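Local coordinates for protein 4-hydroxybutyrate CoA-transferase (Porphyromonas gingivalis, PDB 3EH7) that probably transfers coenzyme A between carboxylic acids such as acetate and 4-hydroxybutyrate, at residues A[343-348]-A[356-361]; A[207-212]-A[396-401]; A[262-267]-A[295-300]. All coordinates share one frame; numbering follows the deposited sequence.

Contact 1: residues A[343-348]-A[356-361]; sequences DYVRGA and SIMAIP
Val345 is the first residue of helix 343-348 to reach strand 356-359, and it does so with both methyl groups. Its CG1 lies 3.8 Å from Ser356 OG. Its CG2 meets the selenomethionine Met358 at the methyl CE, 3.4 Å away, which is tight for two carbons. The two side chains cross at about a right angle. Met358 gets there because its chain bends at chi2 (-65°), which brings CE close to the helix. The carbonyl of Val345 takes part as well: a water donates to Val345 O at 2.6 Å and also bonds Ser356 OG at 3.1 Å. No direct hydrogen bond joins the segments, so this water is the polar bridge between helix and strand. One turn on, Ala348 CB points at the strand and rests 4.2 Å from Ser356 CB. Beyond the contact, Ser356 and Met358 bond through their backbones to strand 391-394, while Ile357 bonds to strand 310-314. The axes of 343-348 and 356-359 approach to 8.6 Å, with N-to-C directions 145° apart. Four residues link helix 341-350 to strand 355-359. A helix laid on parallel strands and followed by its next strand is consistent with a Rossmann-like alpha/beta fold.

Contact 2: residues A[207-212]-A[396-401]; sequences AELIED and YGIAQL
Ile398, on strand 397-400, touches both Glu208 and Leu209, near helix 197-208. Its CB is directed at the other segment, and two branches part from it. CG2, anti to the backbone N, lies 4.3 Å from Leu209 CD1, a loose apolar touch. CG1 stands anti to the carbonyl carbon (chi1 -66°) and serves as the arm for the last methyl. That methyl, Ile398 CD1, goes to the carboxylate of Glu208. It lies 3.1 Å from Glu208 OE2 and 4.0 Å from Glu208 CD. The approach to OE2 is short, and its exact length is doubtful. Glu208 arrives with a chain extended beyond CG, and the two side chains cross obliquely. The carboxylate is therefore set against a methyl group, which offers it no hydrogen bond. The side chains of Leu209 and Ile398 both touch Tyr391 on strand 391-394. Tyr391 thus lies against both partners of the apolar touch. The carbonyl of Leu209 is bonded to Lys355 NZ, which links this segment to the start of strand 355-359. Strand 397-400 is the outermost strand of its mixed sheet within this chain, antiparallel to 391-394, so the contact sits at the sheet edge. Leu209 and Ile398 are partly exposed. No hydrogen bond or salt bridge links the segments. The chemistry implies a small surface contact, with one loose apolar touch and a carboxylate beside a methyl. Glu208 is exposed, so solvent may reach its charge.

Contact 3: residues A[262-267]-A[295-300]; sequences KTLHPG and VDYVND
Tyr297 CG is anti to its own backbone N (chi1 179°), and His265 CG is anti to its carbonyl carbon (chi1 -58°). These torsions send the two side chains toward each other from opposite directions. The backbones stay well apart, the nearest CA atoms, of Leu264 and Val298, being 11.1 Å from each other. The side chains meet through polar ends: His265 NE2 and Tyr297 OH form a hydrogen bond of 2.5 Å. At 160° it is fairly straight, but the length is unusually short and so doubtful in detail. Either group could be the donor. Each partner lies at the edge of the other ring, near its plane. The rings meet at their edges with steeply inclined planes, so the hydrogen bond rather than stacking defines the pair. Leu264 adds a methyl, its CD2 4.0 Å from Tyr297 OH.

The loop bearing the histidine is braced from within by Lys262. Its NZ donates to His265 O at 2.9 Å, from above the carbonyl plane, and more weakly to Leu264 O. The same amine also bonds Ile239 O and Lys268 O, so one buried lysine gathers several carbonyls of the loop and its surroundings.

In the fold, residues 262-267 form part of the loop between helix 246-253 and strand 269-271, and His265 also touches Val270 on that strand. Tyr297 belongs to the short helix 295-298, which follows strand 290-292. Asp300 is the N-cap of helix 301-304. The contact therefore spans from the approach to one sheet strand to the helix after its neighbour, with Val303 of helix 301-304 against both Leu264 and Tyr297.

From the N terminus, residues 207-212 open the longest loop, which contact 2 closes only at strand 397-400. Contacts 3 and 1 both nest inside it. They follow in series: contact 3 closes at 295-300 before contact 1 opens at 343, and none cross. Contact 3 joins the loop before strand 269-271 to the helix after strand 290-292. Contacts 1 and 2 reach the same mixed sheet and touch where Ile357 CD1 packs on Leu209 CD1 at 3.7 Å. Contacts 1 and 3 meet through Asn299, which probably bonds Tyr344 and Asp343, so helix 341-350 is tied to the residue after helix 295-298. Contacts 2 and 3 do not touch; their centres lie about 23 Å apart.

Contact 1: residues A[343-348]-A[356-361]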
# COMPACT_ATOMS: atom_id res chain seq x y z
N ASP A 343 -1.45 3.46 -6.76
CA ASP A 343 -2.61 4.13 -6.16
C ASP A 343 -3.87 3.43 -6.62
O ASP A 343 -4.81 3.21 -5.84
CB ASP A 343 -2.70 5.62 -6.56
CG ASP A 343 -1.48 6.46 -6.15
OD1 ASP A 343 -0.62 5.95 -5.37
OD2 ASP A 343 -1.37 7.67 -6.59
N TYR A 344 -3.90 3.06 -7.90
CA TYR A 344 -5.05 2.41 -8.50
C TYR A 344 -5.14 0.92 -8.14
O TYR A 344 -6.22 0.40 -8.02
CB TYR A 344 -5.09 2.64 -10.03
CG TYR A 344 -5.54 4.04 -10.33
CD1 TYR A 344 -6.91 4.37 -10.42
CD2 TYR A 344 -4.63 5.07 -10.43
CE1 TYR A 344 -7.32 5.66 -10.63
CE2 TYR A 344 -5.04 6.38 -10.62
CZ TYR A 344 -6.38 6.66 -10.71
OH TYR A 344 -6.76 7.96 -10.88
N VAL A 345 -4.02 0.25 -7.92
CA VAL A 345 -4.08 -1.13 -7.44
C VAL A 345 -4.75 -1.10 -6.08
O VAL A 345 -5.67 -1.87 -5.81
CB VAL A 345 -2.69 -1.75 -7.34
CG1 VAL A 345 -2.73 -3.14 -6.60
CG2 VAL A 345 -2.04 -1.82 -8.72
N ARG A 346 -4.33 -0.14 -5.23
CA ARG A 346 -4.89 -0.08 -3.88
C ARG A 346 -6.34 0.38 -3.86
O ARG A 346 -7.13 -0.16 -3.10
CB ARG A 346 -4.02 0.76 -2.95
CG ARG A 346 -2.77 -0.01 -2.56
CD ARG A 346 -1.77 0.84 -1.86
NE ARG A 346 -0.54 0.11 -1.63
CZ ARG A 346 0.37 0.42 -0.71
NH1 ARG A 346 0.23 1.47 0.09
NH2 ARG A 346 1.44 -0.34 -0.60
N GLY A 347 -6.69 1.34 -4.71
CA GLY A 347 -8.08 1.78 -4.82
C GLY A 347 -8.98 0.67 -5.37
O GLY A 347 -10.07 0.49 -4.88
N ALA A 348 -8.54 -0.04 -6.40
CA ALA A 348 -9.34 -1.14 -6.99
C ALA A 348 -9.64 -2.22 -5.95
O ALA A 348 -10.72 -2.84 -5.94
CB ALA A 348 -8.61 -1.76 -8.23
N SER A 356 -7.50 -5.13 -10.43
CA SER A 356 -6.41 -4.48 -11.07
C SER A 356 -5.66 -5.50 -11.89
O SER A 356 -5.53 -6.69 -11.53
CB SER A 356 -5.49 -3.79 -10.09
OG SER A 356 -4.70 -4.69 -9.41
N ILE A 357 -5.17 -5.00 -13.02
CA ILE A 357 -4.48 -5.79 -14.01
C ILE A 357 -3.13 -5.18 -14.30
O ILE A 357 -3.02 -3.98 -14.55
CB ILE A 357 -5.30 -5.83 -15.35
CG1 ILE A 357 -6.68 -6.43 -15.09
CG2 ILE A 357 -4.53 -6.61 -16.43
CD1 ILE A 357 -7.72 -6.08 -16.12
N MSE A 358 -2.11 -6.01 -14.24
CA MSE A 358 -0.77 -5.67 -14.75
C MSE A 358 -0.68 -6.36 -16.15
O MSE A 358 -0.56 -7.56 -16.22
CB MSE A 358 0.30 -6.20 -13.81
CG MSE A 358 0.33 -5.47 -12.43
SE MSE A 358 0.82 -3.59 -12.71
CE MSE A 358 0.26 -2.92 -10.99
N ALA A 359 -0.80 -5.56 -17.20
CA ALA A 359 -0.85 -6.00 -18.59
C ALA A 359 0.49 -5.69 -19.25
O ALA A 359 0.90 -4.50 -19.38
CB ALA A 359 -1.97 -5.30 -19.33
N ILE A 360 1.21 -6.74 -19.62
CA ILE A 360 2.57 -6.60 -20.10
C ILE A 360 2.86 -7.59 -21.23
O ILE A 360 2.29 -8.69 -21.24
CB ILE A 360 3.60 -6.81 -18.98
CG1 ILE A 360 3.31 -8.10 -18.21
CG2 ILE A 360 3.57 -5.63 -18.02
CD1 ILE A 360 4.47 -8.57 -17.44
N PRO A 361 3.73 -7.19 -22.17
CA PRO A 361 4.32 -8.13 -23.10
C PRO A 361 5.12 -9.14 -22.29
O PRO A 361 5.72 -8.78 -21.28
CB PRO A 361 5.26 -7.27 -23.94
CG PRO A 361 4.91 -5.90 -23.68
CD PRO A 361 4.27 -5.83 -22.36
O HOH W 1 -6.05 -4.33 -6.65

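Contact 2: residues A[207-212]-A[396-401]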
# COMPACT_ATOMS: atom_id res chain seq x y z
N ALA A 207 -10.00 -7.07 -22.10
CA ALA A 207 -11.45 -6.88 -22.36
C ALA A 207 -12.32 -7.94 -21.73
O ALA A 207 -13.46 -7.68 -21.29
CB ALA A 207 -11.73 -6.83 -23.87
N GLU A 208 -11.80 -9.15 -21.71
CA GLU A 208 -12.46 -10.26 -21.05
C GLU A 208 -12.75 -9.96 -19.59
O GLU A 208 -13.65 -10.53 -19.01
CB GLU A 208 -11.51 -11.44 -21.08
CG GLU A 208 -12.12 -12.77 -21.21
CD GLU A 208 -11.08 -13.77 -21.67
OE1 GLU A 208 -10.86 -13.91 -22.90
OE2 GLU A 208 -10.47 -14.39 -20.78
N LEU A 209 -11.92 -9.13 -18.97
CA LEU A 209 -12.03 -8.92 -17.53
C LEU A 209 -12.91 -7.71 -17.21
O LEU A 209 -13.19 -7.43 -16.03
CB LEU A 209 -10.63 -8.81 -16.91
CG LEU A 209 -9.75 -10.06 -16.96
CD1 LEU A 209 -8.35 -9.76 -16.39
CD2 LEU A 209 -10.38 -11.23 -16.20
N ILE A 210 -13.36 -7.00 -18.25
CA ILE A 210 -14.15 -5.80 -18.12
C ILE A 210 -15.61 -6.09 -18.42
O ILE A 210 -15.95 -6.47 -19.54
CB ILE A 210 -13.65 -4.70 -19.08
CG1 ILE A 210 -12.25 -4.26 -18.65
CG2 ILE A 210 -14.66 -3.50 -19.10
CD1 ILE A 210 -11.51 -3.37 -19.60
N GLU A 211 -16.46 -5.96 -17.40
CA GLU A 211 -17.88 -6.21 -17.57
C GLU A 211 -18.62 -4.90 -17.77
O GLU A 211 -18.08 -3.82 -17.54
CB GLU A 211 -18.45 -6.90 -16.34
CG GLU A 211 -17.84 -8.27 -16.03
CD GLU A 211 -18.00 -8.61 -14.55
OE1 GLU A 211 -17.14 -8.18 -13.73
OE2 GLU A 211 -18.99 -9.28 -14.20
N ASP A 212 -19.87 -5.03 -18.22
CA ASP A 212 -20.70 -3.87 -18.47
C ASP A 212 -20.77 -3.09 -17.19
O ASP A 212 -20.90 -3.67 -16.13
CB ASP A 212 -22.11 -4.27 -18.85
CG ASP A 212 -22.20 -4.88 -20.22
OD1 ASP A 212 -21.36 -4.58 -21.11
OD2 ASP A 212 -23.13 -5.65 -20.40
N TYR A 396 0.01 -14.42 -23.67
CA TYR A 396 -0.22 -15.87 -23.51
C TYR A 396 -1.33 -16.19 -22.54
O TYR A 396 -1.69 -17.35 -22.41
CB TYR A 396 1.07 -16.61 -23.14
CG TYR A 396 2.09 -16.51 -24.25
CD1 TYR A 396 2.00 -17.32 -25.37
CD2 TYR A 396 3.13 -15.59 -24.18
CE1 TYR A 396 2.94 -17.21 -26.43
CE2 TYR A 396 4.06 -15.46 -25.20
CZ TYR A 396 3.95 -16.26 -26.32
OH TYR A 396 4.88 -16.10 -27.30
N GLY A 397 -1.91 -15.19 -21.88
CA GLY A 397 -3.10 -15.41 -21.06
C GLY A 397 -3.15 -14.62 -19.77
O GLY A 397 -2.47 -13.62 -19.60
N ILE A 398 -3.98 -15.09 -18.86
CA ILE A 398 -4.38 -14.33 -17.69
C ILE A 398 -3.98 -15.16 -16.46
O ILE A 398 -4.21 -16.38 -16.46
CB ILE A 398 -5.94 -14.13 -17.66
CG1 ILE A 398 -6.41 -13.25 -18.83
CG2 ILE A 398 -6.40 -13.54 -16.36
CD1 ILE A 398 -7.89 -13.47 -19.24
N ALA A 399 -3.39 -14.51 -15.44
CA ALA A 399 -3.18 -15.15 -14.14
C ALA A 399 -3.78 -14.30 -13.04
O ALA A 399 -3.61 -13.08 -13.07
CB ALA A 399 -1.68 -15.32 -13.87
N GLN A 400 -4.51 -14.90 -12.10
CA GLN A 400 -4.92 -14.16 -10.89
C GLN A 400 -4.12 -14.69 -9.70
O GLN A 400 -4.16 -15.88 -9.39
CB GLN A 400 -6.43 -14.22 -10.62
CG GLN A 400 -6.89 -13.28 -9.41
CD GLN A 400 -8.43 -13.20 -9.25
OE1 GLN A 400 -9.15 -14.14 -9.61
NE2 GLN A 400 -8.94 -12.06 -8.69
N LEU A 401 -3.36 -13.80 -9.05
CA LEU A 401 -2.39 -14.22 -8.03
C LEU A 401 -2.93 -14.15 -6.62
O LEU A 401 -2.39 -14.79 -5.72
CB LEU A 401 -1.13 -13.35 -8.12
CG LEU A 401 -0.42 -13.30 -9.47
CD1 LEU A 401 0.87 -12.48 -9.32
CD2 LEU A 401 -0.08 -14.71 -10.01

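Contact 3: residues A[262-267]-A[295-300]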
# COMPACT_ATOMS: atom_id res chain seq x y z
N LYS A 262 -21.86 4.85 -12.98
CA LYS A 262 -20.83 5.21 -12.02
C LYS A 262 -21.48 5.60 -10.71
O LYS A 262 -22.51 6.23 -10.71
CB LYS A 262 -20.02 6.41 -12.50
CG LYS A 262 -19.06 6.12 -13.60
CD LYS A 262 -18.34 7.41 -14.04
CE LYS A 262 -17.16 7.79 -13.13
NZ LYS A 262 -16.86 9.26 -13.16
N THR A 263 -20.84 5.27 -9.59
CA THR A 263 -21.35 5.61 -8.29
C THR A 263 -20.67 6.86 -7.72
O THR A 263 -21.06 7.33 -6.66
CB THR A 263 -21.17 4.43 -7.36
OG1 THR A 263 -19.79 4.02 -7.41
CG2 THR A 263 -22.12 3.26 -7.82
N LEU A 264 -19.67 7.38 -8.42
CA LEU A 264 -19.06 8.65 -8.09
C LEU A 264 -18.96 9.43 -9.39
O LEU A 264 -18.55 8.88 -10.39
CB LEU A 264 -17.66 8.46 -7.49
CG LEU A 264 -17.02 9.71 -6.87
CD1 LEU A 264 -17.74 10.14 -5.55
CD2 LEU A 264 -15.52 9.47 -6.64
N HIS A 265 -19.32 10.71 -9.35
CA HIS A 265 -19.29 11.56 -10.53
C HIS A 265 -19.94 10.90 -11.73
O HIS A 265 -19.29 10.72 -12.76
CB HIS A 265 -17.86 12.00 -10.84
CG HIS A 265 -17.22 12.73 -9.70
ND1 HIS A 265 -17.67 13.96 -9.25
CD2 HIS A 265 -16.22 12.37 -8.86
CE1 HIS A 265 -16.95 14.34 -8.21
NE2 HIS A 265 -16.06 13.39 -7.95
N PRO A 266 -21.24 10.53 -11.61
CA PRO A 266 -21.95 9.88 -12.69
C PRO A 266 -22.03 10.75 -13.92
O PRO A 266 -22.14 11.97 -13.82
CB PRO A 266 -23.33 9.59 -12.10
CG PRO A 266 -23.48 10.53 -10.98
CD PRO A 266 -22.11 10.77 -10.44
N GLY A 267 -21.89 10.11 -15.08
CA GLY A 267 -21.90 10.79 -16.35
C GLY A 267 -20.67 11.60 -16.70
O GLY A 267 -20.65 12.26 -17.73
N VAL A 295 -4.43 15.63 -8.03
CA VAL A 295 -4.11 14.23 -7.88
C VAL A 295 -4.44 13.66 -6.48
O VAL A 295 -4.73 12.46 -6.35
CB VAL A 295 -2.65 13.94 -8.31
CG1 VAL A 295 -1.61 14.60 -7.32
CG2 VAL A 295 -2.43 12.41 -8.47
N ASP A 296 -4.41 14.53 -5.44
CA ASP A 296 -4.74 14.08 -4.10
C ASP A 296 -6.21 13.75 -3.95
O ASP A 296 -6.59 13.12 -2.96
CB ASP A 296 -4.29 15.08 -3.02
CG ASP A 296 -4.89 16.47 -3.20
OD1 ASP A 296 -5.03 16.95 -4.34
OD2 ASP A 296 -5.15 17.10 -2.18
N TYR A 297 -7.04 14.15 -4.90
CA TYR A 297 -8.41 13.70 -4.95
C TYR A 297 -8.53 12.47 -5.83
O TYR A 297 -8.91 11.38 -5.35
CB TYR A 297 -9.34 14.84 -5.42
CG TYR A 297 -10.79 14.42 -5.51
CD1 TYR A 297 -11.58 14.33 -4.37
CD2 TYR A 297 -11.36 14.09 -6.73
CE1 TYR A 297 -12.91 13.94 -4.44
CE2 TYR A 297 -12.68 13.72 -6.82
CZ TYR A 297 -13.45 13.64 -5.68
OH TYR A 297 -14.73 13.25 -5.80
N VAL A 298 -8.12 12.59 -7.10
CA VAL A 298 -8.37 11.51 -8.09
C VAL A 298 -7.68 10.19 -7.75
O VAL A 298 -8.30 9.11 -7.92
CB VAL A 298 -8.03 11.93 -9.53
CG1 VAL A 298 -8.35 10.79 -10.56
CG2 VAL A 298 -8.76 13.24 -9.90
N ASN A 299 -6.44 10.26 -7.29
CA ASN A 299 -5.62 9.07 -7.09
C ASN A 299 -5.66 8.56 -5.65
O ASN A 299 -4.96 7.63 -5.30
CB ASN A 299 -4.15 9.35 -7.47
CG ASN A 299 -3.83 9.13 -8.94
OD1 ASN A 299 -4.57 9.56 -9.83
ND2 ASN A 299 -2.66 8.53 -9.20
N ASP A 300 -6.46 9.20 -4.79
CA ASP A 300 -6.55 8.74 -3.42
C ASP A 300 -7.27 7.38 -3.44
O ASP A 300 -8.37 7.28 -3.96
CB ASP A 300 -7.36 9.70 -2.61
CG ASP A 300 -7.37 9.35 -1.13
OD1 ASP A 300 -7.36 8.16 -0.73
OD2 ASP A 300 -7.41 10.28 -0.35